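Local coordinates for dihydroneopterin triphosphate diphosphatase (Escherichia coli O157:H7, PDB 5U7F), which probably hydrolyses dihydroneopterin triphosphate to the monophosphate and pyrophosphate for folate biosynthesis, and also nucleoside triphosphates, preferring dATP, at residues D74-E82 against W136-F145. Sequence-based numbering, arbitrary orientation.
Sequences DCQRTVEFE and WSNRQAIEQF. With SO4 (sulfate ion), chain B.
Arg77 makes the direct hydrogen bonds between the strand and the helix. Its NH1 donates to Gln140 OE1 at 2.9 Å, a nearly straight bond (166°) in the guanidinium plane. The same nitrogen makes a weak, bent bond to Gln144 OE1. A water accepts from Arg77 NH2 and donates to Gln140 OE1, adding a water-mediated link between the two side chains. With CG anti to the backbone N (chi1 -172°) and the chain extended, Gln140 carries OE1 across to the guanidinium.

At one end, Cys75 lies over a face of the Phe145 ring. Its SG sits 3.8 Å from the centroid of that ring, a sulfur-aromatic contact, and its CB adds a CH-pi contact. Arg77 CG meets the ring edge.

At the other end, the Trp136 indole reaches back to the strand. Phe81 CB packs 3.6 Å from Trp136 CZ2, and Val79 CB lies 4.0 Å from Trp136 CH2. Val79 CG2 also touches Ser137 CB. A sulfate, probably from the crystallisation liquor, bridges the two segments: its O3 accepts from Trp136 NE1 at 3.1 Å and from Glu82 N. It is also hydrogen-bonded to Arg97. Phe81 and Glu82 are predicted substrate-binding residues.

Ser137 OG is hydrogen-bonded to Glu100 and Ser135. The disulfide Cys75-Cys104 ties strand 72-82, outermost in this chain, to strand 97-107 of the Nudix sheet. Segment 136-145 runs roughly antiparallel to 74-82 (153°). Ala141 and Ile142 of helix 136-147 pack on strand 10-18.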
loop_
_atom_site.group_PDB
_atom_site.type_symbol
_atom_site.label_atom_id
_atom_site.label_comp_id
_atom_site.label_asym_id
_atom_site.label_seq_id
_atom_site.Cartn_x
_atom_site.Cartn_y
_atom_site.Cartn_z
ATOM N N ASP A 74 3.166 12.654 0.636
ATOM C CA ASP A 74 1.712 12.651 0.680
ATOM C C ASP A 74 1.244 13.053 -0.726
ATOM O O ASP A 74 1.545 14.148 -1.205
ATOM C CB ASP A 74 1.215 13.607 1.784
ATOM C CG ASP A 74 -0.292 13.628 1.932
ATOM O OD1 ASP A 74 -1.020 13.279 0.964
ATOM O OD2 ASP A 74 -0.747 14.031 3.032
ATOM N N CYS A 75 0.556 12.142 -1.401
ATOM C CA CYS A 75 0.058 12.376 -2.755
ATOM C C CYS A 75 -1.132 13.349 -2.823
ATOM O O CYS A 75 -1.573 13.702 -3.911
ATOM C CB CYS A 75 -0.368 11.053 -3.376
ATOM S SG CYS A 75 0.987 9.911 -3.693
ATOM N N GLN A 76 -1.648 13.750 -1.665
ATOM C CA GLN A 76 -2.839 14.596 -1.568
ATOM C C GLN A 76 -3.973 14.044 -2.426
ATOM O O GLN A 76 -4.564 14.754 -3.245
ATOM C CB GLN A 76 -2.511 16.051 -1.959
ATOM C CG GLN A 76 -1.603 16.793 -0.966
ATOM C CD GLN A 76 -1.585 18.308 -1.209
ATOM O OE1 GLN A 76 -2.249 18.807 -2.119
ATOM N NE2 GLN A 76 -0.830 19.040 -0.393
ATOM N N ARG A 77 -4.267 12.761 -2.218
ATOM C CA ARG A 77 -5.417 12.108 -2.816
ATOM C C ARG A 77 -6.041 11.140 -1.813
ATOM O O ARG A 77 -5.337 10.441 -1.075
ATOM C CB ARG A 77 -5.023 11.380 -4.103
ATOM C CG ARG A 77 -4.630 12.362 -5.235
ATOM C CD ARG A 77 -5.229 12.002 -6.589
ATOM N NE ARG A 77 -6.639 11.642 -6.479
ATOM C CZ ARG A 77 -7.270 10.791 -7.284
ATOM N NH1 ARG A 77 -6.622 10.196 -8.281
ATOM N NH2 ARG A 77 -8.559 10.535 -7.090
ATOM N N THR A 78 -7.370 11.143 -1.790
ATOM C CA THR A 78 -8.171 10.238 -0.966
ATOM C C THR A 78 -9.301 9.709 -1.847
ATOM O O THR A 78 -9.974 10.486 -2.544
ATOM C CB THR A 78 -8.761 10.949 0.275
ATOM O OG1 THR A 78 -7.721 11.301 1.185
ATOM C CG2 THR A 78 -9.731 10.065 1.019
ATOM N N VAL A 79 -9.513 8.393 -1.828
ATOM C CA VAL A 79 -10.622 7.782 -2.550
ATOM C C VAL A 79 -11.409 6.917 -1.586
ATOM O O VAL A 79 -10.920 6.609 -0.503
ATOM C CB VAL A 79 -10.131 6.945 -3.727
ATOM C CG1 VAL A 79 -9.462 7.851 -4.768
ATOM C CG2 VAL A 79 -9.188 5.868 -3.214
ATOM N N GLU A 80 -12.613 6.536 -1.993
ATOM C CA GLU A 80 -13.481 5.662 -1.210
ATOM C C GLU A 80 -13.945 4.521 -2.106
ATOM O O GLU A 80 -14.303 4.729 -3.256
ATOM C CB GLU A 80 -14.665 6.433 -0.653
ATOM C CG GLU A 80 -15.562 5.584 0.229
ATOM C CD GLU A 80 -16.868 6.278 0.602
ATOM O OE1 GLU A 80 -16.818 7.327 1.286
ATOM O OE2 GLU A 80 -17.951 5.775 0.206
ATOM N N PHE A 81 -13.886 3.296 -1.602
ATOM C CA PHE A 81 -14.252 2.165 -2.419
ATOM C C PHE A 81 -14.984 1.132 -1.588
ATOM O O PHE A 81 -14.944 1.155 -0.346
ATOM C CB PHE A 81 -13.025 1.545 -3.107
ATOM C CG PHE A 81 -11.917 1.140 -2.177
ATOM C CD1 PHE A 81 -11.940 -0.067 -1.502
ATOM C CD2 PHE A 81 -10.801 1.953 -2.048
ATOM C CE1 PHE A 81 -10.878 -0.422 -0.674
ATOM C CE2 PHE A 81 -9.771 1.592 -1.239
ATOM C CZ PHE A 81 -9.803 0.415 -0.564
ATOM N N GLU A 82 -15.660 0.245 -2.306
ATOM C CA GLU A 82 -16.391 -0.851 -1.703
ATOM C C GLU A 82 -15.398 -1.922 -1.279
ATOM O O GLU A 82 -14.518 -2.335 -2.053
ATOM C CB GLU A 82 -17.413 -1.410 -2.681
ATOM C CG GLU A 82 -18.257 -2.585 -2.134
ATOM C CD GLU A 82 -19.411 -2.151 -1.221
ATOM O OE1 GLU A 82 -19.777 -0.949 -1.231
ATOM O OE2 GLU A 82 -19.950 -3.037 -0.479
ATOM N N TRP A 136 -8.629 -1.298 -7.688
ATOM C CA TRP A 136 -8.685 -0.212 -8.655
ATOM C C TRP A 136 -7.989 1.017 -8.138
ATOM O O TRP A 136 -7.455 1.750 -8.929
ATOM C CB TRP A 136 -10.132 0.118 -9.091
ATOM C CG TRP A 136 -11.051 0.724 -8.083
ATOM C CD1 TRP A 136 -12.038 0.086 -7.425
ATOM C CD2 TRP A 136 -11.122 2.094 -7.704
ATOM N NE1 TRP A 136 -12.723 0.970 -6.606
ATOM C CE2 TRP A 136 -12.177 2.210 -6.765
ATOM C CE3 TRP A 136 -10.387 3.233 -8.043
ATOM C CZ2 TRP A 136 -12.498 3.408 -6.159
ATOM C CZ3 TRP A 136 -10.709 4.434 -7.441
ATOM C CH2 TRP A 136 -11.751 4.511 -6.498
ATOM N N SER A 137 -7.944 1.232 -6.830
ATOM C CA SER A 137 -7.323 2.445 -6.311
ATOM C C SER A 137 -5.790 2.308 -6.372
ATOM O O SER A 137 -5.085 3.254 -6.729
ATOM C CB SER A 137 -7.788 2.734 -4.888
ATOM O OG SER A 137 -7.483 1.652 -4.035
ATOM N N ASN A 138 -5.295 1.126 -6.026
ATOM C CA ASN A 138 -3.863 0.786 -6.150
ATOM C C ASN A 138 -3.388 0.952 -7.581
ATOM O O ASN A 138 -2.329 1.552 -7.831
ATOM C CB ASN A 138 -3.612 -0.643 -5.666
ATOM C CG ASN A 138 -2.176 -0.890 -5.165
ATOM O OD1 ASN A 138 -1.974 -1.768 -4.298
ATOM N ND2 ASN A 138 -1.170 -0.141 -5.706
ATOM N N ARG A 139 -4.172 0.444 -8.518
ATOM C CA ARG A 139 -3.895 0.642 -9.926
ATOM C C ARG A 139 -3.799 2.106 -10.287
ATOM O O ARG A 139 -2.809 2.554 -10.905
ATOM C CB ARG A 139 -4.963 -0.011 -10.758
ATOM C CG ARG A 139 -4.903 0.329 -12.240
ATOM C CD ARG A 139 -5.759 -0.638 -13.029
ATOM N NE ARG A 139 -7.165 -0.349 -12.818
ATOM C CZ ARG A 139 -8.063 -1.148 -12.250
ATOM N NH1 ARG A 139 -7.752 -2.369 -11.776
ATOM N NH2 ARG A 139 -9.308 -0.691 -12.175
ATOM N N GLN A 140 -4.819 2.859 -9.892
ATOM C CA GLN A 140 -4.875 4.271 -10.255
ATOM C C GLN A 140 -3.687 5.047 -9.658
ATOM O O GLN A 140 -3.117 5.933 -10.299
ATOM C CB GLN A 140 -6.202 4.884 -9.803
ATOM C CG GLN A 140 -6.424 6.309 -10.315
ATOM C CD GLN A 140 -7.814 6.889 -9.962
ATOM O OE1 GLN A 140 -7.940 8.079 -9.674
ATOM N NE2 GLN A 140 -8.835 6.058 -10.021
ATOM N N ALA A 141 -3.284 4.696 -8.443
ATOM C CA ALA A 141 -2.187 5.386 -7.792
ATOM C C ALA A 141 -0.877 5.109 -8.536
ATOM O O ALA A 141 -0.095 6.019 -8.747
ATOM C CB ALA A 141 -2.082 4.981 -6.329
ATOM N N ILE A 142 -0.665 3.866 -8.946
ATOM C CA ILE A 142 0.538 3.514 -9.715
ATOM C C ILE A 142 0.538 4.335 -11.018
ATOM O O ILE A 142 1.550 4.944 -11.401
ATOM C CB ILE A 142 0.591 1.994 -9.988
ATOM C CG1 ILE A 142 0.820 1.243 -8.679
ATOM C CG2 ILE A 142 1.738 1.633 -11.002
ATOM C CD1 ILE A 142 0.634 -0.283 -8.809
ATOM N N GLU A 143 -0.611 4.394 -11.677
ATOM C CA GLU A 143 -0.715 5.075 -12.970
ATOM C C GLU A 143 -0.433 6.558 -12.841
ATOM O O GLU A 143 0.303 7.145 -13.657
ATOM C CB GLU A 143 -2.085 4.860 -13.609
ATOM C CG GLU A 143 -2.331 3.399 -14.042
ATOM C CD GLU A 143 -3.739 3.104 -14.574
ATOM O OE1 GLU A 143 -4.728 3.747 -14.149
ATOM O OE2 GLU A 143 -3.862 2.182 -15.416
ATOM N N GLN A 144 -0.953 7.168 -11.796
ATOM C CA GLN A 144 -0.871 8.609 -11.694
ATOM C C GLN A 144 0.415 9.116 -11.053
ATOM O O GLN A 144 0.798 10.263 -11.296
ATOM C CB GLN A 144 -2.096 9.128 -10.934
ATOM C CG GLN A 144 -3.370 8.914 -11.718
ATOM C CD GLN A 144 -4.595 9.480 -11.002
ATOM O OE1 GLN A 144 -4.540 9.788 -9.806
ATOM N NE2 GLN A 144 -5.704 9.622 -11.734
ATOM N N PHE A 145 1.100 8.294 -10.254
ATOM C CA PHE A 145 2.241 8.796 -9.492
ATOM C C PHE A 145 3.548 8.075 -9.770
ATOM O O PHE A 145 4.601 8.557 -9.376
ATOM C CB PHE A 145 1.924 8.748 -7.999
ATOM C CG PHE A 145 0.912 9.781 -7.574
ATOM C CD1 PHE A 145 1.312 11.068 -7.213
ATOM C CD2 PHE A 145 -0.432 9.490 -7.579
ATOM C CE1 PHE A 145 0.372 12.035 -6.845
ATOM C CE2 PHE A 145 -1.367 10.447 -7.202
ATOM C CZ PHE A 145 -0.967 11.715 -6.845
HETATM S S SO4 B . -16.530 1.112 -6.023
HETATM O O1 SO4 B . -17.537 0.277 -6.682
HETATM O O2 SO4 B . -17.163 1.847 -4.937
HETATM O O3 SO4 B . -15.492 0.231 -5.484
HETATM O O4 SO4 B . -15.959 2.042 -6.991
HETATM O O HOH W 1 -10.301 8.565 -8.152
#